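Long-range contacts in fatty acyl CoA synthetase FADD13 (FATTY-ACYL-CoA SYNTHETASE) (Mycobacterium tuberculosis, PDB 3R44), which belongs to the AMP-binding (ANL) enzyme superfamily, with a large N-terminal domain joined to a smaller C-terminal one: residues Gly68-Leu73 / Gly92-Pro97; Gln313-Thr318 / Thr394-Glu399. All coordinates share one frame; numbering follows the deposited sequence.

Contact 1 of 2, residues Gly68-Leu73 / Gly92-Pro97; sequences GDRVAL and GAVAVP
Arg70 to Leu73 pair in register with Val94 to Pro97 as neighbouring parallel strands, the two ends of a beta-alpha-beta crossover whose helix is 79-91. In the backbone ladder Val71 uses both its polar atoms: its N donates to Val94 O at 2.8 Å, and its O accepts from Val96 N. Val94 N to Asp69 O and Leu73 N to Val96 O extend the ladder both ways. Ahead of the strands, Gly68 N reaches Gly92 O at 2.7 Å, where a Schellman motif ends the helix. The strand segments are inclined by 27°, and the CA of Arg70 lies only 3.1 Å from Val94 O, a CA-H...O contact that supplements the ladder.

Apolar contacts divide between the faces. On the helix side, Leu73 CD1 rests on Ala95 CB at 4.2 Å, with Phe81, Leu84 and Phe85 of the helix close by. On the other face the aliphatic part of Arg70 lies alongside Val94, and its CG touches Val96 CG2 at 3.6 Å. Bends at chi2 (73°) and chi3 (65°) then bring the guanidinium back over its own segment: NE binds Ser114 O, while NH1 donates to Gly68 O, 2.9 Å away and almost exactly in the guanidinium plane.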
ATOM      1  N   GLY A  68     -20.464 -12.222  -6.043  1.00 18.69           N
ATOM      2  CA  GLY A  68     -20.419 -10.837  -6.479  1.00 17.59           C
ATOM      3  C   GLY A  68     -20.795  -9.853  -5.354  1.00 17.84           C
ATOM      4  O   GLY A  68     -20.459  -8.670  -5.459  1.00 18.33           O
ATOM      5  N   ASP A  69     -21.432 -10.338  -4.283  1.00 17.29           N
ATOM      6  CA  ASP A  69     -21.901  -9.474  -3.154  1.00 17.58           C
ATOM      7  C   ASP A  69     -20.676  -8.946  -2.338  1.00 17.16           C
ATOM      8  O   ASP A  69     -19.675  -9.686  -2.166  1.00 16.30           O
ATOM      9  CB  ASP A  69     -22.820 -10.235  -2.193  1.00 18.01           C
ATOM     10  CG  ASP A  69     -24.187 -10.558  -2.778  1.00 23.59           C
ATOM     11  OD1 ASP A  69     -24.660  -9.799  -3.664  1.00 21.73           O
ATOM     12  OD2 ASP A  69     -24.749 -11.592  -2.340  1.00 23.87           O
ATOM     13  N   ARG A  70     -20.756  -7.706  -1.851  1.00 15.64           N
ATOM     14  CA  ARG A  70     -19.631  -7.107  -1.129  1.00 15.41           C
ATOM     15  C   ARG A  70     -19.797  -7.245   0.358  1.00 15.39           C
ATOM     16  O   ARG A  70     -20.888  -6.995   0.897  1.00 14.19           O
ATOM     17  CB  ARG A  70     -19.429  -5.622  -1.492  1.00 14.07           C
ATOM     18  CG  ARG A  70     -18.630  -5.341  -2.784  1.00 14.80           C
ATOM     19  CD  ARG A  70     -19.409  -5.651  -4.049  1.00 16.02           C
ATOM     20  NE  ARG A  70     -20.575  -4.761  -4.208  1.00 15.58           N
ATOM     21  CZ  ARG A  70     -21.678  -5.009  -4.915  1.00 19.43           C
ATOM     22  NH1 ARG A  70     -21.936  -6.196  -5.468  1.00 17.32           N
ATOM     23  NH2 ARG A  70     -22.594  -4.058  -4.994  1.00 19.50           N
ATOM     24  N   VAL A  71     -18.713  -7.678   1.006  1.00 15.52           N
ATOM     25  CA  VAL A  71     -18.626  -7.834   2.479  1.00 15.54           C
ATOM     26  C   VAL A  71     -17.524  -6.867   2.916  1.00 14.65           C
ATOM     27  O   VAL A  71     -16.326  -7.060   2.564  1.00 14.09           O
ATOM     28  CB  VAL A  71     -18.154  -9.265   2.888  1.00 16.52           C
ATOM     29  CG1 VAL A  71     -18.179  -9.368   4.441  1.00 17.34           C
ATOM     30  CG2 VAL A  71     -19.062 -10.323   2.185  1.00 18.26           C
ATOM     31  N   ALA A  72     -17.900  -5.826   3.637  1.00 14.94           N
ATOM     32  CA  ALA A  72     -16.902  -4.880   4.145  1.00 13.92           C
ATOM     33  C   ALA A  72     -16.267  -5.443   5.414  1.00 15.12           C
ATOM     34  O   ALA A  72     -16.941  -6.031   6.265  1.00 18.22           O
ATOM     35  CB  ALA A  72     -17.538  -3.486   4.423  1.00 14.58           C
ATOM     36  N   LEU A  73     -14.975  -5.181   5.558  1.00 14.94           N
ATOM     37  CA  LEU A  73     -14.173  -5.663   6.691  1.00 16.59           C
ATOM     38  C   LEU A  73     -13.534  -4.473   7.352  1.00 16.62           C
ATOM     39  O   LEU A  73     -12.681  -3.812   6.751  1.00 19.14           O
ATOM     40  CB  LEU A  73     -13.121  -6.683   6.244  1.00 16.10           C
ATOM     41  CG  LEU A  73     -13.634  -7.942   5.534  1.00 18.47           C
ATOM     42  CD1 LEU A  73     -12.419  -8.750   4.998  1.00 18.41           C
ATOM     43  CD2 LEU A  73     -14.518  -8.755   6.442  1.00 17.78           C
ATOM     44  N   GLY A  92     -17.064 -16.508  -4.144  1.00 14.55           N
ATOM     45  CA  GLY A  92     -17.129 -15.573  -5.268  1.00 14.51           C
ATOM     46  C   GLY A  92     -17.622 -14.199  -4.815  1.00 14.97           C
ATOM     47  O   GLY A  92     -17.990 -13.344  -5.628  1.00 17.55           O
ATOM     48  N   ALA A  93     -17.627 -14.002  -3.509  1.00 14.20           N
ATOM     49  CA  ALA A  93     -17.887 -12.708  -2.888  1.00 15.26           C
ATOM     50  C   ALA A  93     -16.696 -11.748  -2.939  1.00 14.35           C
ATOM     51  O   ALA A  93     -15.552 -12.121  -3.223  1.00 14.51           O
ATOM     52  CB  ALA A  93     -18.455 -12.867  -1.384  1.00 14.10           C
ATOM     53  N   VAL A  94     -16.970 -10.492  -2.626  1.00 14.19           N
ATOM     54  CA  VAL A  94     -16.033  -9.433  -2.834  1.00 14.35           C
ATOM     55  C   VAL A  94     -15.770  -8.725  -1.493  1.00 13.84           C
ATOM     56  O   VAL A  94     -16.678  -8.145  -0.877  1.00 14.87           O
ATOM     57  CB  VAL A  94     -16.550  -8.478  -3.890  1.00 13.90           C
ATOM     58  CG1 VAL A  94     -15.561  -7.319  -4.135  1.00 14.16           C
ATOM     59  CG2 VAL A  94     -16.852  -9.237  -5.217  1.00 14.46           C
ATOM     60  N   ALA A  95     -14.557  -8.862  -1.006  1.00 13.08           N
ATOM     61  CA  ALA A  95     -14.194  -8.256   0.241  1.00 12.71           C
ATOM     62  C   ALA A  95     -13.889  -6.789   0.027  1.00 11.77           C
ATOM     63  O   ALA A  95     -13.312  -6.407  -0.976  1.00 14.17           O
ATOM     64  CB  ALA A  95     -12.961  -8.975   0.878  1.00 12.61           C
ATOM     65  N   VAL A  96     -14.301  -5.978   0.979  1.00 11.57           N
ATOM     66  CA  VAL A  96     -14.068  -4.532   0.974  1.00 12.53           C
ATOM     67  C   VAL A  96     -13.317  -4.169   2.283  1.00 11.70           C
ATOM     68  O   VAL A  96     -13.917  -3.802   3.322  1.00 13.12           O
ATOM     69  CB  VAL A  96     -15.341  -3.680   0.823  1.00 13.80           C
ATOM     70  CG1 VAL A  96     -14.970  -2.223   0.683  1.00 14.47           C
ATOM     71  CG2 VAL A  96     -16.150  -4.110  -0.449  1.00 14.74           C
ATOM     72  N   PRO A  97     -12.006  -4.264   2.237  1.00 11.30           N
ATOM     73  CA  PRO A  97     -11.268  -3.983   3.492  1.00 13.16           C
ATOM     74  C   PRO A  97     -11.161  -2.481   3.699  1.00 14.28           C
ATOM     75  O   PRO A  97     -10.647  -1.763   2.801  1.00 16.68           O
ATOM     76  CB  PRO A  97      -9.862  -4.548   3.219  1.00 13.72           C
ATOM     77  CG  PRO A  97      -9.929  -5.327   2.023  1.00 13.83           C
ATOM     78  CD  PRO A  97     -11.117  -4.856   1.206  1.00 11.90           C
TER

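Contact 2 of 2, residues Gln313-Thr318 / Thr394-Glu399; sequences QGYALT and TGDIGE
Tyr315 and Asp396 meet through a single short hydrogen bond, in which the phenol OH donates to OD2 at 2.6 Å. With CG anti to the backbone N (chi1 168°), the ring is carried out from the strand so that its hydroxyl end meets Asp396, OD2 lying at the ring's edge, near its plane. The carboxylate does not lie flat against the ring: the two planes are turned 68° apart. The hydroxyl meets OD2 on its anti side, 22° out of the carboxylate plane. Both oxygens of Asp396 have further partners, since OD2 also forms a salt bridge with Arg411 and OD1 accepts from Leu412 N, so the buried carboxylate is held at both oxygens, which should restrict its rotation.

Thr394 approaches Tyr315 tip to tip, its CB 3.4 Å from the phenol OH. Leu317 crosses Thr394 at about a right angle, with CD1 against the threonine CB at 3.8 Å, while the leucine and Asp396 side chains slide past each other in opposite directions, CD2 3.7 Å from OD2. The threonine hydroxyl is occupied within its own corner and by Val365 O: OG1 accepts from Asp396 N at 3.0 Å, an ST turn across Gly395 that helps to set the aspartate's position. The sequences match two signature motifs of the ANL superfamily, the A5 motif, of which Tyr315 and Thr318 keep the Tyr-x-x-Thr spacing, and the Thr-Gly-Asp of A7, here brought together by the tyrosine-aspartate bond.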
ATOM      1  N   GLN A 313      13.143  -3.085  -1.126  1.00 19.54           N
ATOM      2  CA  GLN A 313      12.324  -1.884  -1.267  1.00 18.38           C
ATOM      3  C   GLN A 313      11.597  -1.963  -2.587  1.00 17.79           C
ATOM      4  O   GLN A 313      11.928  -2.799  -3.406  1.00 15.11           O
ATOM      5  CB  GLN A 313      13.232  -0.639  -1.241  1.00 19.59           C
ATOM      6  CG  GLN A 313      13.924  -0.404   0.028  1.00 24.22           C
ATOM      7  CD  GLN A 313      14.981   0.661  -0.116  1.00 27.75           C
ATOM      8  OE1 GLN A 313      14.655   1.840  -0.051  1.00 30.86           O
ATOM      9  NE2 GLN A 313      16.249   0.253  -0.327  1.00 23.86           N
ATOM     10  N   GLY A 314      10.588  -1.147  -2.783  1.00 16.92           N
ATOM     11  CA  GLY A 314       9.954  -1.065  -4.084  1.00 17.80           C
ATOM     12  C   GLY A 314       8.928   0.008  -4.259  1.00 18.31           C
ATOM     13  O   GLY A 314       8.759   0.887  -3.397  1.00 20.23           O
ATOM     14  N   TYR A 315       8.192  -0.117  -5.350  1.00 16.31           N
ATOM     15  CA  TYR A 315       7.171   0.784  -5.720  1.00 15.70           C
ATOM     16  C   TYR A 315       5.948  -0.020  -6.141  1.00 15.56           C
ATOM     17  O   TYR A 315       6.066  -0.954  -6.972  1.00 13.76           O
ATOM     18  CB  TYR A 315       7.644   1.595  -6.894  1.00 16.07           C
ATOM     19  CG  TYR A 315       6.574   2.407  -7.581  1.00 16.31           C
ATOM     20  CD1 TYR A 315       6.065   3.568  -6.988  1.00 17.61           C
ATOM     21  CD2 TYR A 315       6.072   2.016  -8.816  1.00 15.49           C
ATOM     22  CE1 TYR A 315       5.139   4.361  -7.646  1.00 17.91           C
ATOM     23  CE2 TYR A 315       5.121   2.785  -9.465  1.00 18.15           C
ATOM     24  CZ  TYR A 315       4.652   3.945  -8.867  1.00 20.70           C
ATOM     25  OH  TYR A 315       3.701   4.680  -9.540  1.00 23.27           O
ATOM     26  N   ALA A 316       4.792   0.358  -5.582  1.00 15.41           N
ATOM     27  CA  ALA A 316       3.510  -0.281  -5.966  1.00 15.94           C
ATOM     28  C   ALA A 316       2.403   0.699  -5.637  1.00 16.76           C
ATOM     29  O   ALA A 316       2.663   1.689  -4.936  1.00 19.11           O
ATOM     30  CB  ALA A 316       3.332  -1.571  -5.191  1.00 17.37           C
ATOM     31  N   LEU A 317       1.185   0.399  -6.077  1.00 17.00           N
ATOM     32  CA  LEU A 317       0.032   1.257  -5.882  1.00 17.18           C
ATOM     33  C   LEU A 317      -1.061   0.319  -5.494  1.00 14.02           C
ATOM     34  O   LEU A 317      -0.988  -0.855  -5.811  1.00 12.77           O
ATOM     35  CB  LEU A 317      -0.377   1.934  -7.189  1.00 19.09           C
ATOM     36  CG  LEU A 317       0.563   2.894  -7.885  1.00 24.30           C
ATOM     37  CD1 LEU A 317      -0.274   3.665  -8.939  1.00 26.88           C
ATOM     38  CD2 LEU A 317       1.148   3.858  -6.855  1.00 28.35           C
ATOM     39  N   THR A 318      -2.137   0.827  -4.945  1.00 13.80           N
ATOM     40  CA  THR A 318      -3.368   0.043  -4.864  1.00 14.00           C
ATOM     41  C   THR A 318      -3.809  -0.592  -6.189  1.00 13.12           C
ATOM     42  O   THR A 318      -4.140  -1.774  -6.216  1.00 12.05           O
ATOM     43  CB  THR A 318      -4.486   0.886  -4.201  1.00 15.75           C
ATOM     44  OG1 THR A 318      -3.972   1.355  -2.939  1.00 18.69           O
ATOM     45  CG2 THR A 318      -5.732   0.059  -3.948  1.00 14.97           C
ATOM     46  N   THR A 394      -0.029   5.760 -13.965  1.00 15.93           N
ATOM     47  CA  THR A 394      -0.026   5.913 -12.520  1.00 15.61           C
ATOM     48  C   THR A 394      -0.266   7.353 -12.058  1.00 16.27           C
ATOM     49  O   THR A 394      -0.682   7.545 -10.917  1.00 19.24           O
ATOM     50  CB  THR A 394       1.319   5.431 -11.884  1.00 14.60           C
ATOM     51  OG1 THR A 394       2.380   6.287 -12.359  1.00 16.31           O
ATOM     52  CG2 THR A 394       1.642   3.969 -12.253  1.00 12.26           C
ATOM     53  N   GLY A 395       0.056   8.352 -12.883  1.00 17.17           N
ATOM     54  CA  GLY A 395       0.033   9.733 -12.471  1.00 18.18           C
ATOM     55  C   GLY A 395       1.298  10.125 -11.719  1.00 18.59           C
ATOM     56  O   GLY A 395       1.460  11.281 -11.313  1.00 20.76           O
ATOM     57  N   ASP A 396       2.195   9.151 -11.519  1.00 16.87           N
ATOM     58  CA  ASP A 396       3.455   9.410 -10.824  1.00 18.11           C
ATOM     59  C   ASP A 396       4.523   9.627 -11.887  1.00 18.36           C
ATOM     60  O   ASP A 396       4.471   9.027 -12.970  1.00 16.92           O
ATOM     61  CB  ASP A 396       3.837   8.211  -9.951  1.00 16.77           C
ATOM     62  CG  ASP A 396       2.877   7.958  -8.786  1.00 21.37           C
ATOM     63  OD1 ASP A 396       2.063   8.824  -8.369  1.00 22.92           O
ATOM     64  OD2 ASP A 396       2.930   6.820  -8.291  1.00 24.08           O
ATOM     65  N   ILE A 397       5.490  10.501 -11.630  1.00 19.11           N
ATOM     66  CA  ILE A 397       6.531  10.783 -12.584  0.60 19.91           C
ATOM     67  C   ILE A 397       7.819  10.109 -12.113  1.00 19.36           C
ATOM     68  O   ILE A 397       8.136  10.116 -10.898  1.00 20.03           O
ATOM     69  CB  ILE A 397       6.787  12.299 -12.706  0.60 21.81           C
ATOM     70  CG1 ILE A 397       5.508  13.042 -13.099  0.60 22.61           C
ATOM     71  CG2 ILE A 397       7.962  12.593 -13.691  0.60 24.24           C
ATOM     72  CD1 ILE A 397       4.792  12.488 -14.327  0.60 22.22           C
ATOM     73  N   GLY A 398       8.594   9.591 -13.042  1.00 18.66           N
ATOM     74  CA  GLY A 398       9.861   9.033 -12.628  1.00 19.15           C
ATOM     75  C   GLY A 398      10.848   8.916 -13.774  1.00 19.71           C
ATOM     76  O   GLY A 398      10.632   9.425 -14.854  1.00 19.48           O
ATOM     77  N   GLU A 399      11.945   8.239 -13.498  1.00 18.65           N
ATOM     78  CA  GLU A 399      13.012   8.061 -14.480  1.00 19.41           C
ATOM     79  C   GLU A 399      13.516   6.637 -14.365  1.00 18.65           C
ATOM     80  O   GLU A 399      13.774   6.189 -13.266  1.00 19.44           O
ATOM     81  CB  GLU A 399      14.183   9.024 -14.215  1.00 21.81           C
ATOM     82  CG  GLU A 399      15.257   8.938 -15.323  1.00 26.91           C
ATOM     83  CD  GLU A 399      16.275  10.107 -15.301  1.00 35.25           C
ATOM     84  OE1 GLU A 399      16.132  11.029 -14.460  1.00 40.63           O
ATOM     85  OE2 GLU A 399      17.201  10.111 -16.151  1.00 40.16           O
TER

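In the fold
The two contacts follow one another along the chain, contact 1 closing before contact 2 opens, and their centres lie 27 Å apart with about 9 Å between nearest atoms. They share no sheet. Contact 1 is a local pairing of adjacent strands, 94-97 at the edge of the four-stranded parallel sheet and 70-74 next to it. Contact 2 spans 75 intervening residues and joins sheets by side chains: strand 310-316 of the nine-stranded mixed sheet meets the corner where strand 391-394 of an antiparallel sheet passes into hairpin strand 396-400. Together they illustrate how a multi-sheet enzyme combines backbone ladders within sheets with side-chain bonds between them.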